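PDB 7ORX: probable benzoylformate decarboxylase from Rhodococcus jostii, which belongs to the thiamine diphosphate-dependent enzyme family and binds thiamine diphosphate together with a sodium ion. Local coordinates for residues C[90-95]-C[151-156]; C[360-365]-C[384-389]; C[456-461]-C[526-531]. One frame throughout, in Å; residues are numbered along the deposited sequence.

Contact 1 (C[90-95]-C[151-156])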
loop_
_atom_site.group_PDB
_atom_site.type_symbol
_atom_site.label_atom_id
_atom_site.label_comp_id
_atom_site.label_asym_id
_atom_site.label_seq_id
_atom_site.Cartn_x
_atom_site.Cartn_y
_atom_site.Cartn_z
ATOM N N TYR C 90 -6.292 -17.363 -7.009
ATOM C CA TYR C 90 -7.547 -17.784 -7.701
ATOM C C TYR C 90 -7.784 -19.286 -7.527
ATOM O O TYR C 90 -8.925 -19.685 -7.667
ATOM C CB TYR C 90 -7.540 -17.267 -9.129
ATOM C CG TYR C 90 -7.704 -15.775 -9.194
ATOM C CD1 TYR C 90 -8.940 -15.201 -8.965
ATOM C CD2 TYR C 90 -6.634 -14.926 -9.444
ATOM C CE1 TYR C 90 -9.117 -13.829 -9.004
ATOM C CE2 TYR C 90 -6.797 -13.548 -9.496
ATOM C CZ TYR C 90 -8.045 -12.993 -9.274
ATOM O OH TYR C 90 -8.211 -11.627 -9.250
ATOM N N SER C 91 -6.775 -20.062 -7.146
ATOM C CA SER C 91 -6.926 -21.506 -6.873
ATOM C C SER C 91 -7.209 -21.760 -5.390
ATOM O O SER C 91 -7.381 -22.934 -5.024
ATOM C CB SER C 91 -5.738 -22.288 -7.367
ATOM O OG SER C 91 -4.558 -22.066 -6.623
ATOM N N HIS C 92 -7.258 -20.690 -4.578
ATOM C CA HIS C 92 -7.526 -20.755 -3.116
ATOM C C HIS C 92 -6.558 -21.762 -2.508
ATOM O O HIS C 92 -7.026 -22.715 -1.819
ATOM C CB HIS C 92 -9.008 -21.093 -2.810
ATOM C CG HIS C 92 -9.969 -20.049 -3.269
ATOM N ND1 HIS C 92 -9.785 -18.724 -2.981
ATOM C CD2 HIS C 92 -11.142 -20.153 -3.921
ATOM C CE1 HIS C 92 -10.771 -18.034 -3.509
ATOM N NE2 HIS C 92 -11.624 -18.892 -4.087
ATOM N N SER C 93 -5.278 -21.535 -2.762
ATOM C CA SER C 93 -4.177 -22.417 -2.330
ATOM C C SER C 93 -3.516 -21.871 -1.073
ATOM O O SER C 93 -3.015 -20.739 -1.081
ATOM C CB SER C 93 -3.200 -22.612 -3.446
ATOM O OG SER C 93 -3.515 -23.838 -4.106
ATOM N N PRO C 94 -3.549 -22.637 0.040
ATOM C CA PRO C 94 -2.990 -22.189 1.308
ATOM C C PRO C 94 -1.474 -22.277 1.405
ATOM O O PRO C 94 -1.000 -22.911 2.288
ATOM C CB PRO C 94 -3.661 -23.126 2.327
ATOM C CG PRO C 94 -3.946 -24.369 1.565
ATOM C CD PRO C 94 -4.247 -23.921 0.150
ATOM N N LEU C 95 -0.741 -21.628 0.509
ATOM C CA LEU C 95 0.735 -21.510 0.602
ATOM C C LEU C 95 1.086 -20.573 1.754
ATOM O O LEU C 95 0.548 -19.444 1.824
ATOM C CB LEU C 95 1.309 -20.911 -0.679
ATOM C CG LEU C 95 1.005 -21.671 -1.967
ATOM C CD1 LEU C 95 1.798 -21.060 -3.140
ATOM C CD2 LEU C 95 1.350 -23.143 -1.825
ATOM N N LEU C 151 -8.186 -20.561 6.269
ATOM C CA LEU C 151 -9.507 -20.002 6.664
ATOM C C LEU C 151 -10.267 -19.660 5.391
ATOM O O LEU C 151 -9.723 -18.941 4.559
ATOM C CB LEU C 151 -9.274 -18.764 7.538
ATOM C CG LEU C 151 -10.107 -18.665 8.805
ATOM C CD1 LEU C 151 -10.344 -20.026 9.454
ATOM C CD2 LEU C 151 -9.412 -17.697 9.738
ATOM N N PRO C 152 -11.497 -20.191 5.182
ATOM C CA PRO C 152 -12.368 -19.693 4.116
ATOM C C PRO C 152 -12.267 -18.173 4.074
ATOM O O PRO C 152 -12.399 -17.534 5.110
ATOM C CB PRO C 152 -13.775 -20.134 4.550
ATOM C CG PRO C 152 -13.569 -20.949 5.826
ATOM C CD PRO C 152 -12.096 -21.323 5.904
ATOM N N ALA C 153 -11.943 -17.579 2.913
ATOM C CA ALA C 153 -11.590 -18.240 1.664
ATOM C C ALA C 153 -10.089 -18.484 1.595
ATOM O O ALA C 153 -9.318 -17.463 1.658
ATOM C CB ALA C 153 -11.953 -17.337 0.542
ATOM N N LYS C 154 -9.690 -19.747 1.401
ATOM C CA LYS C 154 -8.281 -20.148 1.562
ATOM C C LYS C 154 -7.380 -19.311 0.651
ATOM O O LYS C 154 -7.854 -18.756 -0.317
ATOM C CB LYS C 154 -8.214 -21.645 1.347
ATOM C CG LYS C 154 -8.361 -22.496 2.580
ATOM C CD LYS C 154 -8.851 -23.930 2.316
ATOM C CE LYS C 154 -10.274 -24.127 2.836
ATOM N NZ LYS C 154 -11.209 -24.742 1.844
ATOM N N GLY C 155 -6.091 -19.194 0.955
ATOM C CA GLY C 155 -5.178 -18.416 0.101
ATOM C C GLY C 155 -3.792 -18.215 0.692
ATOM O O GLY C 155 -3.491 -18.544 1.831
ATOM N N PRO C 156 -2.885 -17.680 -0.128
ATOM C CA PRO C 156 -1.504 -17.501 0.278
ATOM C C PRO C 156 -1.239 -16.330 1.225
ATOM O O PRO C 156 -1.901 -15.292 1.138
ATOM C CB PRO C 156 -0.790 -17.283 -1.069
ATOM C CG PRO C 156 -1.829 -16.661 -1.942
ATOM C CD PRO C 156 -3.144 -17.267 -1.511
#
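His92 ND1 donates to Lys154 O at 3.3 Å, and this is the one conventional hydrogen bond between 90-95 and 151-156. It is bent, with an N-H...O angle of 139°. The acceptor sits at the edge of the imidazole, though tilted 24° from the ring plane. A chi1 of -64° puts CG anti to the carbonyl carbon, and chi2 then turns ND1 to Lys154 O. Lys154 O also takes a CA-H...O contact from His92 CA at 3.5 Å, so two groups of one residue meet the same carbonyl. In return, Lys154 CB lies 3.5 Å from His92 O.

Further along, contacts with backbone oxygens continue. Ser93 O faces Gly155 CA at 3.4 Å and also lies beside Pro156 N, which has no hydrogen to give. Pro156 CA approaches Leu95 O at 3.2 Å, and the apolar part is completed by Leu95 CB against Pro156 CB at 4.2 Å.

Turns flank these positions. His92 leaves helix 82-90 with positive phi in a Schellman motif. Pro94 then centres an inverse gamma turn, closed by a weak Leu95 N to Ser93 O bond of 2.9 Å, before strand 95-101 begins. In the second shell, His92 NE2 bonds to Glu307, Ser93 OG to Asp58, and Ala153 O to Lys127.

Both loops run into neighbouring parallel strands, 95-101 and 157-162, and Leu95 bonds to Val157 through the backbone. A carbonyl at ND1 and the Glu307 carboxylate at NE2 would be consistent with a protonated, positively charged ring.

Contact 2 (C[360-365]-C[384-389])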
loop_
_atom_site.group_PDB
_atom_site.type_symbol
_atom_site.label_atom_id
_atom_site.label_comp_id
_atom_site.label_asym_id
_atom_site.label_seq_id
_atom_site.Cartn_x
_atom_site.Cartn_y
_atom_site.Cartn_z
ATOM N N GLN C 360 -6.334 -35.598 -31.534
ATOM C CA GLN C 360 -5.807 -36.979 -31.703
ATOM C C GLN C 360 -4.806 -37.282 -30.599
ATOM O O GLN C 360 -4.800 -38.415 -30.093
ATOM C CB GLN C 360 -5.134 -37.177 -33.058
ATOM C CG GLN C 360 -4.835 -38.643 -33.320
ATOM C CD GLN C 360 -3.986 -38.841 -34.552
ATOM O OE1 GLN C 360 -3.910 -39.942 -35.098
ATOM N NE2 GLN C 360 -3.313 -37.781 -34.983
ATOM N N LEU C 361 -3.960 -36.322 -30.259
ATOM C CA LEU C 361 -2.982 -36.519 -29.166
ATOM C C LEU C 361 -3.734 -36.856 -27.884
ATOM O O LEU C 361 -3.311 -37.750 -27.181
ATOM C CB LEU C 361 -2.125 -35.269 -28.990
ATOM C CG LEU C 361 -1.087 -35.388 -27.893
ATOM C CD1 LEU C 361 -0.190 -36.591 -28.103
ATOM C CD2 LEU C 361 -0.256 -34.126 -27.799
ATOM N N PHE C 362 -4.836 -36.178 -27.596
ATOM C CA PHE C 362 -5.596 -36.408 -26.350
ATOM C C PHE C 362 -6.296 -37.763 -26.415
ATOM O O PHE C 362 -6.372 -38.461 -25.408
ATOM C CB PHE C 362 -6.508 -35.225 -26.030
ATOM C CG PHE C 362 -5.783 -33.937 -25.711
ATOM C CD1 PHE C 362 -4.557 -33.929 -25.090
ATOM C CD2 PHE C 362 -6.330 -32.718 -26.057
ATOM C CE1 PHE C 362 -3.876 -32.744 -24.860
ATOM C CE2 PHE C 362 -5.664 -31.535 -25.802
ATOM C CZ PHE C 362 -4.432 -31.550 -25.199
ATOM N N ALA C 363 -6.742 -38.195 -27.574
ATOM C CA ALA C 363 -7.371 -39.529 -27.737
ATOM C C ALA C 363 -6.330 -40.622 -27.510
ATOM O O ALA C 363 -6.658 -41.586 -26.835
ATOM C CB ALA C 363 -8.033 -39.633 -29.080
ATOM N N LEU C 364 -5.114 -40.468 -28.039
ATOM C CA LEU C 364 -3.959 -41.359 -27.719
ATOM C C LEU C 364 -3.675 -41.282 -26.208
ATOM O O LEU C 364 -3.481 -42.325 -25.595
ATOM C CB LEU C 364 -2.733 -40.947 -28.536
ATOM C CG LEU C 364 -2.568 -41.641 -29.884
ATOM C CD1 LEU C 364 -3.884 -42.213 -30.437
ATOM C CD2 LEU C 364 -1.935 -40.664 -30.887
ATOM N N VAL C 365 -3.675 -40.104 -25.597
ATOM C CA VAL C 365 -3.424 -40.041 -24.136
ATOM C C VAL C 365 -4.559 -40.779 -23.402
ATOM O O VAL C 365 -4.264 -41.506 -22.472
ATOM C CB VAL C 365 -3.261 -38.588 -23.661
ATOM C CG1 VAL C 365 -3.330 -38.469 -22.150
ATOM C CG2 VAL C 365 -1.970 -37.980 -24.219
ATOM N N ASP C 384 -10.897 -26.930 -26.149
ATOM C CA ASP C 384 -12.046 -27.631 -26.797
ATOM C C ASP C 384 -11.663 -29.095 -27.089
ATOM O O ASP C 384 -12.488 -30.001 -26.807
ATOM C CB ASP C 384 -12.488 -26.878 -28.056
ATOM C CG ASP C 384 -13.393 -25.681 -27.783
ATOM O OD1 ASP C 384 -13.659 -25.397 -26.594
ATOM O OD2 ASP C 384 -13.848 -25.035 -28.769
ATOM N N ALA C 385 -10.450 -29.327 -27.599
ATOM C CA ALA C 385 -9.888 -30.670 -27.870
ATOM C C ALA C 385 -9.816 -31.492 -26.577
ATOM O O ALA C 385 -10.286 -32.622 -26.557
ATOM C CB ALA C 385 -8.528 -30.519 -28.494
ATOM N N PHE C 386 -9.230 -30.956 -25.522
ATOM C CA PHE C 386 -9.077 -31.686 -24.240
ATOM C C PHE C 386 -10.453 -32.197 -23.766
ATOM O O PHE C 386 -10.618 -33.369 -23.450
ATOM C CB PHE C 386 -8.381 -30.764 -23.226
ATOM C CG PHE C 386 -8.097 -31.436 -21.923
ATOM C CD1 PHE C 386 -9.060 -31.547 -20.962
ATOM C CD2 PHE C 386 -6.891 -32.056 -21.720
ATOM C CE1 PHE C 386 -8.822 -32.246 -19.793
ATOM C CE2 PHE C 386 -6.644 -32.769 -20.563
ATOM C CZ PHE C 386 -7.620 -32.858 -19.599
ATOM N N TRP C 387 -11.455 -31.330 -23.726
ATOM C CA TRP C 387 -12.728 -31.635 -23.027
ATOM C C TRP C 387 -13.570 -32.596 -23.863
ATOM O O TRP C 387 -14.361 -33.380 -23.301
ATOM C CB TRP C 387 -13.445 -30.332 -22.674
ATOM C CG TRP C 387 -12.716 -29.603 -21.590
ATOM C CD1 TRP C 387 -12.018 -28.436 -21.680
ATOM C CD2 TRP C 387 -12.571 -30.050 -20.237
ATOM N NE1 TRP C 387 -11.479 -28.108 -20.464
ATOM C CE2 TRP C 387 -11.795 -29.085 -19.569
ATOM C CE3 TRP C 387 -13.081 -31.137 -19.519
ATOM C CZ2 TRP C 387 -11.496 -29.193 -18.225
ATOM C CZ3 TRP C 387 -12.796 -31.235 -18.183
ATOM C CH2 TRP C 387 -12.012 -30.274 -17.550
ATOM N N SER C 388 -13.381 -32.561 -25.165
ATOM C CA SER C 388 -14.175 -33.376 -26.120
ATOM C C SER C 388 -13.578 -34.784 -26.184
ATOM O O SER C 388 -14.183 -35.661 -26.786
ATOM C CB SER C 388 -14.232 -32.708 -27.477
ATOM O OG SER C 388 -12.996 -32.869 -28.145
ATOM N N GLN C 389 -12.451 -35.012 -25.510
ATOM C CA GLN C 389 -11.596 -36.189 -25.782
ATOM C C GLN C 389 -11.090 -36.848 -24.484
ATOM O O GLN C 389 -10.583 -37.933 -24.606
ATOM C CB GLN C 389 -10.491 -35.695 -26.711
ATOM C CG GLN C 389 -10.040 -36.727 -27.730
ATOM C CD GLN C 389 -11.087 -37.066 -28.766
ATOM O OE1 GLN C 389 -11.322 -38.224 -29.061
ATOM N NE2 GLN C 389 -11.706 -36.061 -29.350
#
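Phe362 and Phe386 form a T-shaped pair between two helical segments, with ring centroids 5.5 Å apart and planes at 73°. Phe386 is the edge partner: its CD2 stands 4.2 Å above the centre of the Phe362 face.

Aliphatic and backbone contacts flank the pair. The CD2 corner of Phe362 rests on the backbone of 384-389, 3.5 Å from Phe386 CA, and the same CD2 lies 4.0 Å from Ala385 CB. Phe362 CE2 meets Phe386 CB at 3.8 Å. Beyond the rings, the side chain of Gln389, bent at chi2, packs its CG 3.8 Å from Ala363 CB, while its CB lies 4.1 Å from Phe362 CB.

One polar link lies beside the packing: Gln389 O accepts from Arg366 NH1, on the same helix as 360-365.

The segment axes approach to 8.8 Å and cross at -37°, running roughly the same way. Helix 358-368 precedes strand 374-378 and helix 383-389 follows it. Phe362 reaches Leu456 and Phe386 reaches Asn377, both on sheet strands, so this is the helix-on-helix packing beside a parallel sheet of the alpha/beta C-terminal domain of thiamine diphosphate enzymes.

Contact 3 (C[456-461]-C[526-531]). With NA (sodium ion), chain J; TPP (thiamine diphosphate), chain I.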
loop_
_atom_site.group_PDB
_atom_site.type_symbol
_atom_site.label_atom_id
_atom_site.label_comp_id
_atom_site.label_asym_id
_atom_site.label_seq_id
_atom_site.Cartn_x
_atom_site.Cartn_y
_atom_site.Cartn_z
ATOM N N LEU C 456 3.410 -29.966 -26.031
ATOM C CA LEU C 456 2.706 -29.833 -27.312
ATOM C C LEU C 456 3.378 -28.673 -28.014
ATOM O O LEU C 456 3.131 -27.543 -27.604
ATOM C CB LEU C 456 1.234 -29.526 -27.098
ATOM C CG LEU C 456 0.390 -30.708 -26.658
ATOM C CD1 LEU C 456 0.630 -31.023 -25.215
ATOM C CD2 LEU C 456 -1.084 -30.415 -26.796
ATOM N N ASN C 457 4.248 -28.976 -28.975
ATOM C CA ASN C 457 5.097 -27.983 -29.667
ATOM C C ASN C 457 4.486 -27.648 -31.027
ATOM O O ASN C 457 4.718 -28.431 -31.973
ATOM C CB ASN C 457 6.519 -28.507 -29.860
ATOM C CG ASN C 457 7.411 -27.497 -30.558
ATOM O OD1 ASN C 457 6.925 -26.509 -31.103
ATOM N ND2 ASN C 457 8.716 -27.718 -30.512
ATOM N N ASN C 458 3.797 -26.510 -31.144
ATOM C CA ASN C 458 3.256 -26.028 -32.433
ATOM C C ASN C 458 4.069 -24.821 -32.940
ATOM O O ASN C 458 3.645 -24.193 -33.914
ATOM C CB ASN C 458 1.733 -25.870 -32.387
ATOM C CG ASN C 458 1.179 -24.930 -31.360
ATOM O OD1 ASN C 458 1.918 -24.187 -30.737
ATOM N ND2 ASN C 458 -0.134 -24.984 -31.194
ATOM N N GLY C 459 5.251 -24.567 -32.382
ATOM C CA GLY C 459 6.204 -23.543 -32.860
ATOM C C GLY C 459 5.748 -22.111 -32.595
ATOM O O GLY C 459 6.442 -21.197 -33.057
ATOM N N THR C 460 4.651 -21.919 -31.853
ATOM C CA THR C 460 3.899 -20.644 -31.754
ATOM C C THR C 460 3.226 -20.490 -30.370
ATOM O O THR C 460 3.038 -21.502 -29.618
ATOM C CB THR C 460 2.900 -20.571 -32.915
ATOM O OG1 THR C 460 2.464 -19.226 -33.113
ATOM C CG2 THR C 460 1.690 -21.450 -32.707
ATOM N N TYR C 461 2.869 -19.246 -30.047
ATOM C CA TYR C 461 1.864 -18.879 -29.018
ATOM C C TYR C 461 0.481 -18.960 -29.671
ATOM O O TYR C 461 -0.030 -17.952 -30.162
ATOM C CB TYR C 461 2.158 -17.483 -28.456
ATOM C CG TYR C 461 3.419 -17.335 -27.636
ATOM C CD1 TYR C 461 3.890 -18.346 -26.816
ATOM C CD2 TYR C 461 4.106 -16.136 -27.630
ATOM C CE1 TYR C 461 5.019 -18.176 -26.034
ATOM C CE2 TYR C 461 5.237 -15.949 -26.848
ATOM C CZ TYR C 461 5.695 -16.972 -26.037
ATOM O OH TYR C 461 6.793 -16.803 -25.234
ATOM N N THR C 526 2.962 -30.736 -32.934
ATOM C CA THR C 526 1.494 -30.548 -33.096
ATOM C C THR C 526 1.213 -29.540 -34.210
ATOM O O THR C 526 2.154 -28.780 -34.580
ATOM C CB THR C 526 0.823 -30.095 -31.791
ATOM O OG1 THR C 526 1.420 -28.866 -31.387
ATOM C CG2 THR C 526 0.929 -31.125 -30.684
ATOM N N ASN C 527 -0.022 -29.548 -34.726
ATOM C CA ASN C 527 -0.488 -28.658 -35.824
ATOM C C ASN C 527 -1.383 -27.561 -35.255
ATOM O O ASN C 527 -2.344 -27.860 -34.420
ATOM C CB ASN C 527 -1.287 -29.393 -36.902
ATOM C CG ASN C 527 -0.691 -30.738 -37.245
ATOM O OD1 ASN C 527 0.522 -30.852 -37.487
ATOM N ND2 ASN C 527 -1.538 -31.751 -37.239
ATOM N N PHE C 528 -1.102 -26.339 -35.706
ATOM C CA PHE C 528 -1.895 -25.133 -35.386
ATOM C C PHE C 528 -2.633 -24.736 -36.665
ATOM O O PHE C 528 -1.907 -24.514 -37.672
ATOM C CB PHE C 528 -1.012 -24.019 -34.798
ATOM C CG PHE C 528 -1.834 -22.828 -34.379
ATOM C CD1 PHE C 528 -2.789 -22.956 -33.373
ATOM C CD2 PHE C 528 -1.724 -21.617 -35.049
ATOM C CE1 PHE C 528 -3.601 -21.890 -33.027
ATOM C CE2 PHE C 528 -2.546 -20.557 -34.705
ATOM C CZ PHE C 528 -3.483 -20.693 -33.697
ATOM N N ASP C 529 -3.975 -24.670 -36.608
ATOM C CA ASP C 529 -4.890 -24.181 -37.688
ATOM C C ASP C 529 -4.604 -22.713 -38.066
ATOM O O ASP C 529 -4.929 -21.797 -37.263
ATOM C CB ASP C 529 -6.375 -24.298 -37.297
ATOM C CG ASP C 529 -6.893 -25.720 -37.199
ATOM O OD1 ASP C 529 -6.894 -26.213 -36.054
ATOM O OD2 ASP C 529 -7.281 -26.321 -38.257
ATOM N N GLU C 530 -4.003 -22.498 -39.255
ATOM C CA GLU C 530 -3.705 -21.168 -39.866
ATOM C C GLU C 530 -4.773 -20.874 -40.934
ATOM O O GLU C 530 -4.897 -19.683 -41.327
ATOM C CB GLU C 530 -2.246 -21.109 -40.371
ATOM C CG GLU C 530 -1.229 -21.343 -39.251
ATOM C CD GLU C 530 0.085 -20.575 -39.341
ATOM O OE1 GLU C 530 0.577 -20.111 -38.278
ATOM O OE2 GLU C 530 0.599 -20.438 -40.478
ATOM N N SER C 531 -5.511 -21.904 -41.402
ATOM C CA SER C 531 -6.834 -21.819 -42.105
ATOM C C SER C 531 -7.955 -22.280 -41.149
ATOM O O SER C 531 -9.112 -21.846 -41.213
ATOM C CB SER C 531 -6.891 -22.640 -43.406
ATOM O OG SER C 531 -6.736 -21.841 -44.576
ATOM O OXT SER C 531 -7.753 -23.122 -40.272
HETATM NA NA NA J . 2.425 -23.284 -28.893
HETATM N "N1'" TPP I . 2.891 -14.292 -19.829
HETATM C "C2'" TPP I . 2.404 -14.975 -18.786
HETATM C CM2 TPP I . 3.256 -15.100 -17.566
HETATM N "N3'" TPP I . 1.201 -15.548 -18.750
HETATM C "C4'" TPP I . 0.422 -15.423 -19.837
HETATM N "N4'" TPP I . -0.784 -16.003 -19.768
HETATM C "C5'" TPP I . 0.853 -14.734 -20.995
HETATM C "C6'" TPP I . 2.112 -14.173 -20.912
HETATM C "C7'" TPP I . 0.003 -14.599 -22.250
HETATM N N3 TPP I . -0.204 -15.878 -22.973
HETATM C C2 TPP I . -1.389 -16.496 -22.995
HETATM S S1 TPP I . -1.395 -17.909 -23.967
HETATM C C5 TPP I . 0.277 -17.624 -24.348
HETATM C C4 TPP I . 0.789 -16.557 -23.682
HETATM C CM4 TPP I . 2.219 -16.102 -23.719
HETATM C C6 TPP I . 0.987 -18.479 -25.361
HETATM C C7 TPP I . 1.539 -19.753 -24.792
HETATM O O7 TPP I . 0.999 -20.825 -25.587
HETATM P PA TPP I . 1.664 -22.277 -25.584
HETATM O O1A TPP I . 2.140 -22.830 -24.281
HETATM O O2A TPP I . 2.687 -22.198 -26.666
HETATM O O3A TPP I . 0.346 -23.066 -26.044
HETATM P PB TPP I . -0.551 -22.873 -27.390
HETATM O O1B TPP I . -1.665 -23.906 -27.358
HETATM O O2B TPP I . -1.061 -21.447 -27.392
HETATM O O3B TPP I . 0.431 -23.125 -28.513
HETATM O O HOH W 1 1.834 -25.467 -28.196
#
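Asn457 and Thr526 join the two segments through their backbones. Thr526 N donates to Asn457 O at 3.1 Å, nearly straight at the hydrogen (175°), although the donor stands above the carbonyl plane, 52° out of it. Both residues belong to the ends of adjacent parallel strands, Asn457 as the last residue of 452-457 and Thr526 just after 520-525. Past this point 456-461 bends: Asn457 OD1 accepts from Gly459 N at 2.9 Å, an Asx turn, and Gly459 has positive phi. The amide nitrogen of Asn457 is held by Glu523.

Among the side chains, Thr526 points both branches at the strand end: OG1 lies beside Asn458 CB at 3.2 Å, and CG2 packs 3.9 Å from Leu456 CB. Phe528 meets Asn458 and Thr460. Thr460 CG2 comes to 4.1 Å from Phe528 CG, the two side chains crossing at about a right angle, while those of Asn458 and Phe528 cross at a slant, amide and ring planes 70° apart. Thr460 OG1 turns to partners elsewhere, among them Leu479.

The same turn also carries the metal ligands. Sodium is coordinated by the Asn458 side chain, Thr460 O at 2.0 Å, thiamine diphosphate O3B and O2A, Asp431 and a water at 2.4 Å. That water also donates to Leu456 O. Thiamine diphosphate CM4 sits 4.0 Å above the plane of the Tyr461 ring, over its centre.

Asp431 in the Gly-Asp-Gly sequence and the Asn pair 457-458 match the classic thiamine diphosphate-binding motif. Here the cation bridges protein oxygens and both phosphates, probably offsetting the negative charge of the diphosphate, while Thr526 and Phe528 pack against the metal-binding turn.

In the fold
The three contacts follow one another along the chain without interleaving. Contact 1 lies at the entry to strands 95-101 and 157-162, neighbours in the six-stranded parallel sheet of the N-terminal domain, and its centre is about 31 Å from that of contact 2 and about 35 Å from that of contact 3. Contacts 2 and 3, centres about 15 Å apart, belong to the C-terminal domain: the helices of contact 2 pack on its parallel sheet, whose strand 452-457 leads into contact 3. They touch directly, Leu361 CD2 lying 3.7 Å from Leu456 CG. The helix packing thus reaches the strand just before the sodium-binding turn, whereas contact 1 lies in another domain.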